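Local coordinates for flavoprotein (Thermotoga maritima, PDB 5V8S), which probably transfers electrons as an FMN-binding oxidoreductase of the flavo-diiron family, pairing a metallo-beta-lactamase-like di-iron domain with a flavodoxin domain, at the interface of chains A and B. Coordinates in Å, arbitrary orientation; residue numbers count along the deposited sequence, not the author numbering. Chains: chain A/B, Flavoprotein.

The interface of chains A and B. Residues chain A 41, 212, 216-217, 347-348; chain B 330-331.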
ATOM      1  N   GLU A  41       3.644  13.123  -4.618  1.00 18.77           N
ATOM      2  CA  GLU A  41       2.531  13.362  -3.705  1.00 19.76           C
ATOM      3  C   GLU A  41       2.609  12.453  -2.463  1.00 18.92           C
ATOM      4  O   GLU A  41       1.591  12.206  -1.814  1.00 19.27           O
ATOM      5  CB  GLU A  41       1.166  13.187  -4.402  1.00 22.52           C
ATOM      6  CG  GLU A  41       0.872  14.181  -5.515  1.00 26.16           C
ATOM      7  CD  GLU A  41      -0.468  13.932  -6.247  1.00 28.44           C
ATOM      8  OE1 GLU A  41      -0.999  12.795  -6.243  1.00 28.06           O
ATOM      9  OE2 GLU A  41      -1.017  14.905  -6.800  1.00 31.17           O
ATOM     10  N   THR A 212      -2.052   9.178 -12.431  1.00 16.09           N
ATOM     11  CA  THR A 212      -1.795   9.351 -11.005  1.00 16.60           C
ATOM     12  C   THR A 212      -2.145  10.746 -10.508  1.00 16.86           C
ATOM     13  O   THR A 212      -2.689  10.878  -9.409  1.00 18.71           O
ATOM     14  CB  THR A 212      -0.355   8.996 -10.616  1.00 16.40           C
ATOM     15  OG1 THR A 212       0.590   9.803 -11.330  1.00 16.69           O
ATOM     16  CG2 THR A 212      -0.083   7.501 -10.825  1.00 16.95           C
ATOM     17  N   HIS A 216      -8.412  11.538 -11.603  1.00 18.62           N
ATOM     18  CA  HIS A 216      -9.739  11.696 -11.023  1.00 19.23           C
ATOM     19  C   HIS A 216     -10.564  12.689 -11.824  1.00 20.23           C
ATOM     20  O   HIS A 216     -11.799  12.616 -11.834  1.00 21.63           O
ATOM     21  CB  HIS A 216      -9.600  12.151  -9.569  1.00 19.90           C
ATOM     22  CG  HIS A 216     -10.885  12.148  -8.800  1.00 22.18           C
ATOM     23  ND1 HIS A 216     -11.638  11.008  -8.612  1.00 23.12           N
ATOM     24  CD2 HIS A 216     -11.535  13.141  -8.147  1.00 24.42           C
ATOM     25  CE1 HIS A 216     -12.702  11.302  -7.882  1.00 25.38           C
ATOM     26  NE2 HIS A 216     -12.663  12.592  -7.588  1.00 26.03           N
ATOM     27  N   TYR A 217      -9.895  13.616 -12.505  1.00 18.91           N
ATOM     28  CA  TYR A 217     -10.528  14.718 -13.225  1.00 19.87           C
ATOM     29  C   TYR A 217     -10.349  14.575 -14.732  1.00 20.52           C
ATOM     30  O   TYR A 217     -10.293  15.570 -15.458  1.00 20.98           O
ATOM     31  CB  TYR A 217      -9.954  16.050 -12.746  1.00 20.28           C
ATOM     32  CG  TYR A 217      -9.985  16.207 -11.236  1.00 20.38           C
ATOM     33  CD1 TYR A 217     -11.170  16.477 -10.581  1.00 21.35           C
ATOM     34  CD2 TYR A 217      -8.829  16.071 -10.476  1.00 21.06           C
ATOM     35  CE1 TYR A 217     -11.214  16.607  -9.193  1.00 22.18           C
ATOM     36  CE2 TYR A 217      -8.860  16.193  -9.095  1.00 22.46           C
ATOM     37  CZ  TYR A 217     -10.053  16.469  -8.457  1.00 22.95           C
ATOM     38  OH  TYR A 217     -10.067  16.594  -7.083  1.00 24.95           O
ATOM     39  N   ASP A 347     -10.750   5.665  -8.286  1.00 19.13           N
ATOM     40  CA  ASP A 347     -10.522   7.094  -8.114  1.00 18.30           C
ATOM     41  C   ASP A 347      -9.858   7.725  -9.335  1.00 18.33           C
ATOM     42  O   ASP A 347     -10.195   8.862  -9.708  1.00 20.53           O
ATOM     43  CB  ASP A 347      -9.666   7.348  -6.881  1.00 19.37           C
ATOM     44  CG  ASP A 347      -9.643   8.813  -6.508  1.00 23.32           C
ATOM     45  OD1 ASP A 347     -10.727   9.357  -6.200  1.00 25.37           O
ATOM     46  OD2 ASP A 347      -8.552   9.415  -6.530  1.00 24.91           O
ATOM     47  N   LYS A 348      -8.893   7.029  -9.948  1.00 18.03           N
ATOM     48  CA  LYS A 348      -8.015   7.639 -10.940  1.00 17.80           C
ATOM     49  C   LYS A 348      -8.233   7.157 -12.358  1.00 17.92           C
ATOM     50  O   LYS A 348      -7.833   7.857 -13.287  1.00 19.64           O
ATOM     51  CB  LYS A 348      -6.543   7.364 -10.596  1.00 17.40           C
ATOM     52  CG  LYS A 348      -6.106   7.909  -9.244  1.00 18.38           C
ATOM     53  CD  LYS A 348      -6.014   9.428  -9.239  1.00 19.03           C
ATOM     54  CE  LYS A 348      -5.402   9.927  -7.942  1.00 20.15           C
ATOM     55  NZ  LYS A 348      -4.989  11.348  -8.004  1.00 21.51           N
TER
ATOM     56  N   TYR B 330      -7.160  15.171   0.345  1.00 22.93           N
ATOM     57  CA  TYR B 330      -6.715  14.790  -0.994  1.00 22.31           C
ATOM     58  C   TYR B 330      -7.969  14.540  -1.812  1.00 22.82           C
ATOM     59  O   TYR B 330      -8.722  13.612  -1.515  1.00 23.94           O
ATOM     60  CB  TYR B 330      -5.836  13.540  -0.916  1.00 22.22           C
ATOM     61  CG  TYR B 330      -5.211  13.099  -2.236  1.00 23.39           C
ATOM     62  CD1 TYR B 330      -4.098  13.749  -2.748  1.00 25.54           C
ATOM     63  CD2 TYR B 330      -5.725  12.017  -2.956  1.00 23.94           C
ATOM     64  CE1 TYR B 330      -3.520  13.349  -3.948  1.00 26.67           C
ATOM     65  CE2 TYR B 330      -5.161  11.618  -4.143  1.00 24.81           C
ATOM     66  CZ  TYR B 330      -4.048  12.265  -4.628  1.00 25.84           C
ATOM     67  OH  TYR B 330      -3.493  11.842  -5.816  1.00 27.16           O
ATOM     68  N   GLU B 331      -8.210  15.376  -2.818  1.00 23.50           N
ATOM     69  CA  GLU B 331      -9.419  15.263  -3.628  1.00 25.42           C
ATOM     70  C   GLU B 331     -10.628  15.331  -2.699  1.00 28.84           C
ATOM     71  O   GLU B 331     -10.713  16.260  -1.877  1.00 30.04           O
ATOM     72  CB  GLU B 331      -9.341  14.018  -4.494  1.00 24.12           C
ATOM     73  CG  GLU B 331      -8.211  14.017  -5.470  1.00 24.80           C
ATOM     74  CD  GLU B 331      -8.123  12.692  -6.191  1.00 26.26           C
ATOM     75  OE1 GLU B 331      -8.700  11.706  -5.678  1.00 28.35           O
ATOM     76  OE2 GLU B 331      -7.479  12.637  -7.246  1.00 26.00           O
TER
HETATM   77  O   HOH W   1      -6.572  13.238  -9.941  1.00 19.44           O
HETATM   78  O   HOH W   2      -3.694  14.332  -7.688  1.00 24.50           O
HETATM   79  O   HOH W   3     -11.341  11.294  -4.128  1.00 53.51           O
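B:Glu331 is the side chain to follow: it runs from a loop of chain B against chain A, between A:Tyr217, A:His216, A:Asp347 and A:Lys348, with CG anti to its own carbonyl carbon and the chain extended beyond (chi2 174°). CB and CG slide past the tip of A:Tyr217, whose phenol OH lies 3.6 Å from B:Glu331 CG. Next, CD comes alongside the A:His216 CB, and the carboxylate divides its work between its two oxygens. OE2 takes the ammonium of A:Lys348 in a salt bridge, A:Lys348 NZ to B:Glu331 OE2 2.9 Å, approached from above the carboxylate plane; water 1 ties the same oxygen to the backbone N of A:His216. OE1 stands over the rim of one face of the A:His216 imidazole and meets A:Asp347 tip to tip, A:Asp347 OD2 to B:Glu331 OE1 2.4 Å. One of these carboxylates is probably protonated, giving a short hydrogen bond; the proton itself is not seen. Water 3 also spans OE1 and the other A:Asp347 oxygen, OD1. An in-plane hydrogen bond from A:His216 ND1 to a lone pair of the A:Asp347 backbone O, 2.8 Å, fixes the ring's rotation.

One residue back, B:Tyr330 sends its phenol tip to tip against A:Lys348, whose NZ donates to B:Tyr330 OH at 2.7 Å. B:Tyr330 OH in turn donates to A:Glu41 OE1 at 2.7 Å, from above the carboxylate plane. That plane stands at 90° to the ring. A:Lys348, bent at chi2 (-71°), thus grips both chain B residues while A:Lys348 NZ also binds the A:Thr212 carbonyl O at 2.7 Å, so its charge may steady both the glutamate and the phenol.

The patch is part of the two-fold symmetric interface of the deposited dimer, probably the head-to-tail dimer usual for the family: the end of B strand 329-330 and the loop after it, in the flavodoxin region, enter between the C-terminal ends of A helices 196-214 and 336-348, beside 3-10 helix 215-217 and the loop after A strand 39-40 that carries A:Glu41.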